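PDB 2IX4: 3-oxoacyl-[acyl-carrier-protein] synthase from Arabidopsis thaliana, which catalyses the condensation steps of mitochondrial fatty acid synthesis, adding two carbons from malonyl-ACP to a growing acyl chain. Local coordinates for residues D55-K60 against L213-F218; A223-F228 against Q233-P238. All coordinates share one frame; numbering follows the deposited sequence.

In the fold
The two contacts follow one another along the chain and join directly, their centres about 13 Å apart. Helix 212-220 supplies one side of contact 1 and then runs into the loop that forms contact 2. At the junction the hydroxyl OG of S59 reaches O of S225 at 2.7 Å, a probable hydrogen bond, and O of F218 probably accepts from N of A223 at 3.0 Å. Packing adds to this, with CB of F218 3.6 Å from CG of L224. Contact 1 touches the acyl pocket through F218, which meets the bound hexanoic acid. The side chains of S59 and S225 each lie about 10 Å from that of H359, a predicted active-site residue.

Contact 1: residues D55-K60 against L213-F218; sequences DQLSSK and LSVAGF. With 6NA (hexanoic acid), chain C.
Helix 212-220 of the thiolase-like ketosynthase fold carries V215 and A216 against the loop 55-60, while F218, farther along the same helix, belongs to the acyl pocket. L57 does most of the reaching from the loop: with CG anti to its carbonyl carbon (chi1 -53°), its CD2 methyl lies 3.8 Å from CB of A216 and 3.9 Å from CG1 of V215. The L57 and V215 side chains cross at about a right angle, and CD1 of L57 also touches CG1. That same V215 methyl, placed anti to the backbone N, meets O of S59 at 3.4 Å. This carbonyl oxygen is buried with no polar partner, so the methyl covers it without satisfying it. The loop steadies itself through NZ of K60, which donates to O of L57 (2.8 Å). F218 turns to the ligand, its CZ 3.4 Å from CG of the hexanoic acid, which comes up at the ring edge. L145 and I150 of the second subunit pack on A216 and F218, and the loop, which leads from helix 47-55 to strand 61-63, lies beside helix 212-220 near this dimer interface.

Contact 2: residues A223-F228 against Q233-P238; sequences ALSTKF and QEASRP
The carbonyl oxygen of E234 receives two N-H groups of one guanidinium and also lies over the centre of the F228 ring, 3.8 Å above its plane. R237 grips it side-on, with NE and NH2 each 2.9 Å from O of E234. The two bonds differ in approach: NE comes nearly in line with the carbonyl bond, whereas NH2 arrives in the carbonyl plane on a lone pair. Neither is straight, with N-H...O angles of 146° and 142°, as expected when two donors of one group share an acceptor. A bend at chi3 turns the R237 chain so that its guanidinium lies flat on F228, the planes 18° apart and the centres separated by 4.6 Å. The stack is displaced toward the far end of the ring, where NE of R237 is 3.5 Å from CZ of F228. The grip on E234 should limit rotation of the guanidinium, while its NH1 forms a salt bridge with D240. CG of K227 lies over the opposite face of the F228 ring, toward its rim. At the base of the ring, CB of F228 packs on CB of A235 at 3.7 Å. OG of S225, at the ring edge, is hydrogen-bonded to D244. R237 thus braces its own limb through the E234 carbonyl, and its stack on F228, with A235, ties that limb to 223-228 within the ketosynthase loop connecting helix 212-220 to strand 251-259.

Contact 1: residues D55-K60 against L213-F218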
ATOM      1  N   ASP A  55     -22.344  22.980   3.779  1.00 17.20           N
ATOM      2  CA  ASP A  55     -23.761  22.658   3.671  1.00 17.40           C
ATOM      3  C   ASP A  55     -24.049  21.385   2.876  1.00 17.50           C
ATOM      4  O   ASP A  55     -25.115  20.793   3.028  1.00 17.52           O
ATOM      5  CB  ASP A  55     -24.522  23.840   3.070  1.00 17.48           C
ATOM      6  CG  ASP A  55     -24.797  24.941   4.084  1.00 18.13           C
ATOM      7  OD1 ASP A  55     -24.412  24.799   5.267  1.00 18.88           O
ATOM      8  OD2 ASP A  55     -25.413  25.954   3.697  1.00 19.16           O
ATOM      9  N   GLN A  56     -23.097  20.952   2.050  1.00 17.69           N
ATOM     10  CA  GLN A  56     -23.291  19.748   1.228  1.00 17.95           C
ATOM     11  C   GLN A  56     -22.939  18.465   1.971  1.00 18.30           C
ATOM     12  O   GLN A  56     -23.176  17.365   1.467  1.00 18.27           O
ATOM     13  CB  GLN A  56     -22.499  19.831  -0.083  1.00 17.93           C
ATOM     14  CG  GLN A  56     -22.734  21.095  -0.908  1.00 17.42           C
ATOM     15  CD  GLN A  56     -24.180  21.555  -0.908  1.00 17.41           C
ATOM     16  OE1 GLN A  56     -25.071  20.858  -1.405  1.00 16.72           O
ATOM     17  NE2 GLN A  56     -24.417  22.745  -0.360  1.00 16.52           N
ATOM     18  N   LEU A  57     -22.381  18.614   3.169  1.00 18.46           N
ATOM     19  CA  LEU A  57     -21.935  17.480   3.964  1.00 18.93           C
ATOM     20  C   LEU A  57     -23.050  16.921   4.847  1.00 19.15           C
ATOM     21  O   LEU A  57     -23.530  17.591   5.766  1.00 19.23           O
ATOM     22  CB  LEU A  57     -20.721  17.869   4.814  1.00 18.96           C
ATOM     23  CG  LEU A  57     -19.512  18.495   4.111  1.00 19.23           C
ATOM     24  CD1 LEU A  57     -18.435  18.817   5.137  1.00 19.96           C
ATOM     25  CD2 LEU A  57     -18.956  17.594   3.010  1.00 19.38           C
ATOM     26  N   SER A  58     -23.460  15.690   4.551  1.00 19.38           N
ATOM     27  CA  SER A  58     -24.465  14.981   5.337  1.00 19.48           C
ATOM     28  C   SER A  58     -23.964  14.721   6.756  1.00 19.27           C
ATOM     29  O   SER A  58     -24.703  14.897   7.728  1.00 19.20           O
ATOM     30  CB  SER A  58     -24.826  13.661   4.659  1.00 19.37           C
ATOM     31  OG  SER A  58     -25.515  13.897   3.445  1.00 21.16           O
ATOM     32  N   SER A  59     -22.706  14.307   6.860  1.00 19.07           N
ATOM     33  CA  SER A  59     -22.076  14.039   8.143  1.00 18.95           C
ATOM     34  C   SER A  59     -21.286  15.258   8.594  1.00 18.91           C
ATOM     35  O   SER A  59     -20.372  15.698   7.900  1.00 19.00           O
ATOM     36  CB  SER A  59     -21.149  12.833   8.022  1.00 18.95           C
ATOM     37  OG  SER A  59     -20.602  12.472   9.276  1.00 19.11           O
ATOM     38  N   LYS A  60     -21.646  15.800   9.756  1.00 18.80           N
ATOM     39  CA  LYS A  60     -21.005  17.008  10.286  1.00 18.72           C
ATOM     40  C   LYS A  60     -20.354  16.751  11.647  1.00 18.80           C
ATOM     41  O   LYS A  60     -20.333  17.625  12.522  1.00 18.80           O
ATOM     42  CB  LYS A  60     -22.006  18.170  10.362  1.00 18.62           C
ATOM     43  CG  LYS A  60     -22.555  18.617   8.998  1.00 18.53           C
ATOM     44  CD  LYS A  60     -23.460  19.825   9.141  1.00 18.84           C
ATOM     45  CE  LYS A  60     -23.998  20.297   7.797  1.00 19.61           C
ATOM     46  NZ  LYS A  60     -25.089  19.422   7.272  1.00 20.20           N
ATOM     47  N   LEU A 213     -13.609  16.932   0.668  1.00 21.51           N
ATOM     48  CA  LEU A 213     -13.862  15.878  -0.308  1.00 21.64           C
ATOM     49  C   LEU A 213     -13.927  14.483   0.312  1.00 21.49           C
ATOM     50  O   LEU A 213     -14.691  13.635  -0.149  1.00 21.45           O
ATOM     51  CB  LEU A 213     -12.839  15.928  -1.450  1.00 21.62           C
ATOM     52  CG  LEU A 213     -13.228  15.207  -2.743  1.00 22.17           C
ATOM     53  CD1 LEU A 213     -14.642  15.597  -3.204  1.00 21.98           C
ATOM     54  CD2 LEU A 213     -12.197  15.471  -3.840  1.00 21.91           C
ATOM     55  N   SER A 214     -13.126  14.254   1.351  1.00 21.34           N
ATOM     56  CA  SER A 214     -13.155  12.985   2.080  1.00 21.33           C
ATOM     57  C   SER A 214     -14.501  12.761   2.759  1.00 21.04           C
ATOM     58  O   SER A 214     -15.100  11.690   2.619  1.00 21.27           O
ATOM     59  CB  SER A 214     -12.044  12.934   3.123  1.00 21.41           C
ATOM     60  OG  SER A 214     -10.772  12.970   2.508  1.00 22.63           O
ATOM     61  N   VAL A 215     -14.967  13.777   3.483  1.00 20.62           N
ATOM     62  CA  VAL A 215     -16.270  13.737   4.145  1.00 20.28           C
ATOM     63  C   VAL A 215     -17.392  13.585   3.116  1.00 20.32           C
ATOM     64  O   VAL A 215     -18.250  12.719   3.272  1.00 20.44           O
ATOM     65  CB  VAL A 215     -16.503  14.976   5.057  1.00 20.24           C
ATOM     66  CG1 VAL A 215     -17.891  14.947   5.671  1.00 19.70           C
ATOM     67  CG2 VAL A 215     -15.453  15.035   6.168  1.00 19.59           C
ATOM     68  N   ALA A 216     -17.363  14.402   2.060  1.00 20.31           N
ATOM     69  CA  ALA A 216     -18.363  14.331   0.988  1.00 20.61           C
ATOM     70  C   ALA A 216     -18.349  12.987   0.269  1.00 20.84           C
ATOM     71  O   ALA A 216     -19.401  12.466  -0.112  1.00 21.04           O
ATOM     72  CB  ALA A 216     -18.165  15.461  -0.010  1.00 20.41           C
ATOM     73  N   GLY A 217     -17.151  12.436   0.077  1.00 21.22           N
ATOM     74  CA  GLY A 217     -16.973  11.146  -0.586  1.00 21.85           C
ATOM     75  C   GLY A 217     -17.564   9.998   0.211  1.00 22.35           C
ATOM     76  O   GLY A 217     -18.338   9.206  -0.319  1.00 22.19           O
ATOM     77  N   PHE A 218     -17.196   9.908   1.488  1.00 22.83           N
ATOM     78  CA  PHE A 218     -17.749   8.885   2.378  1.00 23.54           C
ATOM     79  C   PHE A 218     -19.247   9.063   2.652  1.00 24.16           C
ATOM     80  O   PHE A 218     -19.957   8.078   2.876  1.00 24.43           O
ATOM     81  CB  PHE A 218     -16.970   8.817   3.692  1.00 23.34           C
ATOM     82  CG  PHE A 218     -15.675   8.059   3.596  1.00 23.54           C
ATOM     83  CD1 PHE A 218     -15.669   6.677   3.404  1.00 23.92           C
ATOM     84  CD2 PHE A 218     -14.459   8.722   3.715  1.00 23.98           C
ATOM     85  CE1 PHE A 218     -14.469   5.972   3.325  1.00 23.91           C
ATOM     86  CE2 PHE A 218     -13.253   8.029   3.638  1.00 23.80           C
ATOM     87  CZ  PHE A 218     -13.261   6.652   3.441  1.00 23.88           C
TER
HETATM   88  CA  6NA C1462     -12.802   2.750   4.105  1.00 26.72           C
HETATM   89  C   6NA C1462     -12.194   1.644   4.935  1.00 26.52           C
HETATM   90  O   6NA C1462     -12.177   0.496   4.522  1.00 25.73           O
HETATM   91  CB  6NA C1462     -11.783   3.217   3.071  1.00 26.98           C
HETATM   92  CG  6NA C1462     -10.832   4.254   3.663  1.00 27.55           C
HETATM   93  CD  6NA C1462      -9.391   3.944   3.297  1.00 27.91           C
HETATM   94  C6  6NA C1462      -8.457   4.291   4.433  1.00 27.95           C

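Contact 2: residues A223-F228 against Q233-P238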
ATOM      1  N   ALA A 223     -21.695   5.887   4.082  1.00 25.36           N
ATOM      2  CA  ALA A 223     -20.908   5.184   5.082  1.00 24.73           C
ATOM      3  C   ALA A 223     -20.853   5.922   6.420  1.00 24.30           C
ATOM      4  O   ALA A 223     -20.492   5.327   7.439  1.00 23.92           O
ATOM      5  CB  ALA A 223     -19.497   4.934   4.556  1.00 24.55           C
ATOM      6  N   LEU A 224     -21.216   7.206   6.410  1.00 23.81           N
ATOM      7  CA  LEU A 224     -21.054   8.072   7.586  1.00 23.52           C
ATOM      8  C   LEU A 224     -22.328   8.311   8.391  1.00 23.35           C
ATOM      9  O   LEU A 224     -23.437   8.298   7.849  1.00 23.11           O
ATOM     10  CB  LEU A 224     -20.441   9.422   7.187  1.00 23.43           C
ATOM     11  CG  LEU A 224     -19.053   9.456   6.536  1.00 23.25           C
ATOM     12  CD1 LEU A 224     -18.555  10.887   6.392  1.00 23.02           C
ATOM     13  CD2 LEU A 224     -18.044   8.624   7.310  1.00 22.65           C
ATOM     14  N   SER A 225     -22.142   8.536   9.691  1.00 23.20           N
ATOM     15  CA  SER A 225     -23.213   8.939  10.602  1.00 23.16           C
ATOM     16  C   SER A 225     -23.723  10.338  10.244  1.00 23.30           C
ATOM     17  O   SER A 225     -22.924  11.246  10.018  1.00 23.22           O
ATOM     18  CB  SER A 225     -22.686   8.934  12.038  1.00 23.00           C
ATOM     19  OG  SER A 225     -23.644   9.441  12.947  1.00 22.92           O
ATOM     20  N   THR A 226     -25.045  10.509  10.197  1.00 23.40           N
ATOM     21  CA  THR A 226     -25.645  11.795   9.814  1.00 23.61           C
ATOM     22  C   THR A 226     -26.693  12.351  10.794  1.00 23.62           C
ATOM     23  O   THR A 226     -26.878  13.568  10.874  1.00 23.68           O
ATOM     24  CB  THR A 226     -26.289  11.747   8.398  1.00 23.79           C
ATOM     25  OG1 THR A 226     -27.486  10.960   8.432  1.00 23.79           O
ATOM     26  CG2 THR A 226     -25.321  11.173   7.363  1.00 23.74           C
ATOM     27  N   LYS A 227     -27.372  11.472  11.529  1.00 23.52           N
ATOM     28  CA  LYS A 227     -28.508  11.886  12.363  1.00 23.63           C
ATOM     29  C   LYS A 227     -28.151  12.355  13.782  1.00 23.48           C
ATOM     30  O   LYS A 227     -29.037  12.744  14.548  1.00 23.47           O
ATOM     31  CB  LYS A 227     -29.581  10.789  12.404  1.00 23.85           C
ATOM     32  CG  LYS A 227     -29.285   9.609  13.324  1.00 24.63           C
ATOM     33  CD  LYS A 227     -30.131   8.411  12.923  1.00 26.56           C
ATOM     34  CE  LYS A 227     -30.168   7.344  13.999  1.00 27.51           C
ATOM     35  NZ  LYS A 227     -31.285   7.575  14.951  1.00 28.88           N
ATOM     36  N   PHE A 228     -26.863  12.326  14.120  1.00 23.25           N
ATOM     37  CA  PHE A 228     -26.400  12.766  15.436  1.00 23.23           C
ATOM     38  C   PHE A 228     -25.528  14.020  15.364  1.00 23.41           C
ATOM     39  O   PHE A 228     -24.673  14.236  16.229  1.00 23.58           O
ATOM     40  CB  PHE A 228     -25.632  11.644  16.150  1.00 23.09           C
ATOM     41  CG  PHE A 228     -26.444  10.403  16.394  1.00 22.44           C
ATOM     42  CD1 PHE A 228     -26.191   9.241  15.672  1.00 21.99           C
ATOM     43  CD2 PHE A 228     -27.455  10.392  17.355  1.00 21.88           C
ATOM     44  CE1 PHE A 228     -26.940   8.083  15.894  1.00 21.41           C
ATOM     45  CE2 PHE A 228     -28.210   9.240  17.585  1.00 21.77           C
ATOM     46  CZ  PHE A 228     -27.951   8.083  16.852  1.00 21.27           C
ATOM     47  N   GLN A 233     -21.112  13.609  20.596  1.00 25.82           N
ATOM     48  CA  GLN A 233     -20.600  12.626  21.557  1.00 26.10           C
ATOM     49  C   GLN A 233     -21.375  11.304  21.533  1.00 26.01           C
ATOM     50  O   GLN A 233     -20.939  10.306  22.113  1.00 26.11           O
ATOM     51  CB  GLN A 233     -20.592  13.212  22.973  1.00 26.21           C
ATOM     52  CG  GLN A 233     -19.601  14.348  23.171  1.00 27.32           C
ATOM     53  CD  GLN A 233     -18.197  13.858  23.471  1.00 28.64           C
ATOM     54  OE1 GLN A 233     -17.902  13.414  24.582  1.00 29.17           O
ATOM     55  NE2 GLN A 233     -17.317  13.946  22.479  1.00 29.80           N
ATOM     56  N   GLU A 234     -22.517  11.304  20.851  1.00 25.84           N
ATOM     57  CA  GLU A 234     -23.362  10.119  20.744  1.00 25.78           C
ATOM     58  C   GLU A 234     -23.455   9.571  19.317  1.00 25.16           C
ATOM     59  O   GLU A 234     -24.250   8.669  19.044  1.00 25.12           O
ATOM     60  CB  GLU A 234     -24.755  10.423  21.306  1.00 26.14           C
ATOM     61  CG  GLU A 234     -24.789  10.463  22.834  1.00 28.02           C
ATOM     62  CD  GLU A 234     -26.062  11.064  23.387  1.00 30.29           C
ATOM     63  OE1 GLU A 234     -27.161  10.640  22.967  1.00 31.73           O
ATOM     64  OE2 GLU A 234     -25.960  11.960  24.254  1.00 31.91           O
ATOM     65  N   ALA A 235     -22.619  10.101  18.423  1.00 24.43           N
ATOM     66  CA  ALA A 235     -22.665   9.762  16.998  1.00 23.75           C
ATOM     67  C   ALA A 235     -22.082   8.394  16.654  1.00 23.26           C
ATOM     68  O   ALA A 235     -22.566   7.720  15.741  1.00 23.29           O
ATOM     69  CB  ALA A 235     -21.986  10.850  16.175  1.00 23.71           C
ATOM     70  N   SER A 236     -21.038   7.998  17.377  1.00 22.72           N
ATOM     71  CA  SER A 236     -20.375   6.717  17.154  1.00 22.02           C
ATOM     72  C   SER A 236     -20.810   5.746  18.244  1.00 21.61           C
ATOM     73  O   SER A 236     -20.490   5.928  19.420  1.00 21.29           O
ATOM     74  CB  SER A 236     -18.850   6.893  17.137  1.00 22.12           C
ATOM     75  OG  SER A 236     -18.192   5.690  16.774  1.00 22.02           O
ATOM     76  N   ARG A 237     -21.559   4.722  17.842  1.00 21.28           N
ATOM     77  CA  ARG A 237     -22.188   3.804  18.788  1.00 20.93           C
ATOM     78  C   ARG A 237     -22.137   2.360  18.287  1.00 20.58           C
ATOM     79  O   ARG A 237     -23.161   1.806  17.878  1.00 20.14           O
ATOM     80  CB  ARG A 237     -23.635   4.239  19.069  1.00 21.23           C
ATOM     81  CG  ARG A 237     -24.454   4.564  17.821  1.00 21.88           C
ATOM     82  CD  ARG A 237     -25.846   5.059  18.161  1.00 23.94           C
ATOM     83  NE  ARG A 237     -25.789   6.264  18.975  1.00 25.45           N
ATOM     84  CZ  ARG A 237     -26.364   6.404  20.165  1.00 25.91           C
ATOM     85  NH1 ARG A 237     -27.081   5.421  20.700  1.00 26.47           N
ATOM     86  NH2 ARG A 237     -26.230   7.549  20.813  1.00 26.31           N
ATOM     87  N   PRO A 238     -20.938   1.741  18.319  1.00 20.23           N
ATOM     88  CA  PRO A 238     -20.808   0.370  17.829  1.00 20.12           C
ATOM     89  C   PRO A 238     -21.744  -0.591  18.567  1.00 20.00           C
ATOM     90  O   PRO A 238     -21.876  -0.506  19.789  1.00 20.05           O
ATOM     91  CB  PRO A 238     -19.346   0.026  18.129  1.00 20.10           C
ATOM     92  CG  PRO A 238     -18.648   1.345  18.212  1.00 20.08           C
ATOM     93  CD  PRO A 238     -19.657   2.270  18.822  1.00 20.12           C
TER